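Local coordinates for protein enoyl-CoA hydratase/carnithine racemase (Magnetospirillum magneticum, PDB 4NEK) that probably catalyses the shift of the double bond in enoyl-CoA thioesters, as a delta(3)-delta(2)-enoyl-CoA isomerase of the crotonase-like family, at residues Val13-Met18 / Thr185-Ala190. Sequence-based numbering, arbitrary orientation.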
loop_
_atom_site.group_PDB
_atom_site.type_symbol
_atom_site.label_atom_id
_atom_site.label_comp_id
_atom_site.label_asym_id
_atom_site.label_seq_id
_atom_site.Cartn_x
_atom_site.Cartn_y
_atom_site.Cartn_z
ATOM N N VAL C 13 -21.677 16.385 22.015
ATOM C CA VAL C 13 -20.650 16.776 21.085
ATOM C C VAL C 13 -20.663 18.261 20.909
ATOM O O VAL C 13 -21.666 18.836 20.526
ATOM C CB VAL C 13 -20.907 16.151 19.705
ATOM C CG1 VAL C 13 -19.838 16.580 18.732
ATOM C CG2 VAL C 13 -20.919 14.637 19.779
ATOM N N GLN C 14 -19.534 18.907 21.153
ATOM C CA GLN C 14 -19.429 20.324 20.868
ATOM C C GLN C 14 -18.859 20.575 19.490
ATOM O O GLN C 14 -17.709 20.288 19.238
ATOM C CB GLN C 14 -18.562 21.032 21.855
ATOM C CG GLN C 14 -18.647 22.518 21.580
ATOM C CD GLN C 14 -18.165 23.364 22.731
ATOM O OE1 GLN C 14 -18.434 23.072 23.888
ATOM N NE2 GLN C 14 -17.429 24.418 22.418
ATOM N N VAL C 15 -19.690 21.103 18.607
ATOM C CA VAL C 15 -19.327 21.356 17.258
ATOM C C VAL C 15 -18.752 22.742 17.183
ATOM O O VAL C 15 -19.326 23.686 17.718
ATOM C CB VAL C 15 -20.553 21.318 16.376
ATOM C CG1 VAL C 15 -20.175 21.611 14.932
ATOM C CG2 VAL C 15 -21.205 19.959 16.459
ATOM N N VAL C 16 -17.589 22.854 16.574
ATOM C CA VAL C 16 -16.853 24.110 16.481
ATOM C C VAL C 16 -16.492 24.283 15.014
ATOM O O VAL C 16 -15.744 23.490 14.489
ATOM C CB VAL C 16 -15.570 24.026 17.312
ATOM C CG1 VAL C 16 -14.780 25.299 17.179
ATOM C CG2 VAL C 16 -15.893 23.768 18.783
ATOM N N ARG C 17 -17.085 25.259 14.363
ATOM C CA ARG C 17 -16.975 25.383 12.936
ATOM C C ARG C 17 -16.331 26.717 12.551
ATOM O O ARG C 17 -16.747 27.761 13.022
ATOM C CB ARG C 17 -18.344 25.310 12.282
ATOM C CG ARG C 17 -18.200 25.377 10.774
ATOM C CD ARG C 17 -19.524 25.528 10.067
ATOM N NE ARG C 17 -20.425 24.403 10.224
ATOM C CZ ARG C 17 -20.384 23.275 9.500
ATOM N NH1 ARG C 17 -19.493 23.086 8.524
ATOM N NH2 ARG C 17 -21.231 22.311 9.757
HETATM N N MSE C 18 -15.299 26.674 11.712
HETATM C CA MSE C 18 -14.688 27.883 11.199
HETATM C C MSE C 18 -15.537 28.339 10.063
HETATM O O MSE C 18 -15.936 27.549 9.214
HETATM C CB MSE C 18 -13.277 27.631 10.753
HETATM C CG MSE C 18 -12.433 27.243 11.972
HETATM SE SE MSE C 18 -10.610 26.670 11.395
HETATM C CE MSE C 18 -11.039 24.812 10.794
ATOM N N THR C 185 -20.190 11.507 8.780
ATOM C CA THR C 185 -19.322 10.429 9.214
ATOM C C THR C 185 -18.476 10.872 10.402
ATOM O O THR C 185 -18.261 10.110 11.331
ATOM C CB THR C 185 -18.390 10.034 8.074
ATOM O OG1 THR C 185 -19.181 9.656 6.957
ATOM C CG2 THR C 185 -17.539 8.870 8.442
ATOM N N ALA C 186 -17.938 12.089 10.332
ATOM C CA ALA C 186 -17.171 12.587 11.423
ATOM C C ALA C 186 -18.054 12.725 12.652
ATOM O O ALA C 186 -17.612 12.440 13.768
ATOM C CB ALA C 186 -16.535 13.908 11.071
HETATM N N MSE C 187 -19.300 13.128 12.444
HETATM C CA MSE C 187 -20.220 13.276 13.560
HETATM C C MSE C 187 -20.510 11.931 14.147
HETATM O O MSE C 187 -20.646 11.793 15.351
HETATM C CB MSE C 187 -21.482 13.979 13.077
HETATM C CG MSE C 187 -22.563 14.025 14.132
HETATM SE SE MSE C 187 -22.037 14.998 15.797
HETATM C CE MSE C 187 -22.684 16.777 15.230
ATOM N N ALA C 188 -20.641 10.920 13.304
ATOM C CA ALA C 188 -20.943 9.572 13.805
ATOM C C ALA C 188 -19.804 9.078 14.642
ATOM O O ALA C 188 -20.020 8.459 15.664
ATOM C CB ALA C 188 -21.211 8.586 12.660
ATOM N N ALA C 189 -18.587 9.382 14.227
ATOM C CA ALA C 189 -17.433 9.010 15.032
ATOM C C ALA C 189 -17.396 9.762 16.374
ATOM O O ALA C 189 -17.103 9.179 17.409
ATOM C CB ALA C 189 -16.178 9.260 14.249
ATOM N N ALA C 190 -17.731 11.051 16.342
ATOM C CA ALA C 190 -17.845 11.813 17.555
ATOM C C ALA C 190 -18.874 11.231 18.513
ATOM O O ALA C 190 -18.638 11.153 19.726
ATOM C CB ALA C 190 -18.199 13.254 17.236
#
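Val13 meets the helix segment 185-190 with both of its methyl groups. CG1 and CG2 each rest 4.0 Å from CB of Ala190; CG1 is also 4.0 Å from the selenium SE of Met187, a selenomethionine about one turn earlier, and CG2 is only slightly farther from it. CB of Val13 points toward the helix, and with CG1 anti to the backbone N (chi1 179°) and CG2 beside that N, the two methyls face the helix together. A beta-branched valine favours the extended strand and carries two methyls close to the backbone, enough to meet a helix packed on the sheet. Ala190 suits its place because a lone methyl lets the strand come close, the CA atoms of Val13 and Ala190 being 6.7 Å apart. Cutting Val13 back to an alanine removes both methyls, which would probably open a gap over Ala190 CB and leave the selenium end of Met187 freer to turn. Alternation along the strand sends Gln14 to the other side, where its amide makes a weak hydrogen bond to Ala38 O. Val15 shares the face of Val13, but its CB is directed alongside the helix; contact is made because Met187, long, unbranched and bent at chi2 (61°) and chi3, reaches over it at about a right angle, its CE 3.7 Å from Val15 CG2. No hydrogen bond joins the two segments. Farther on, Arg17 forms a salt bridge with Glu183, an earlier residue of the same helix. In the crotonase-like fold strand 13-18 lies between antiparallel 5-10 and parallel 50-54, with helix 179-194 against one face of the sheet and helix 29-44 on the other; Leu52 touches both Val13 and Ala186, and Glu10 adjoins Met187.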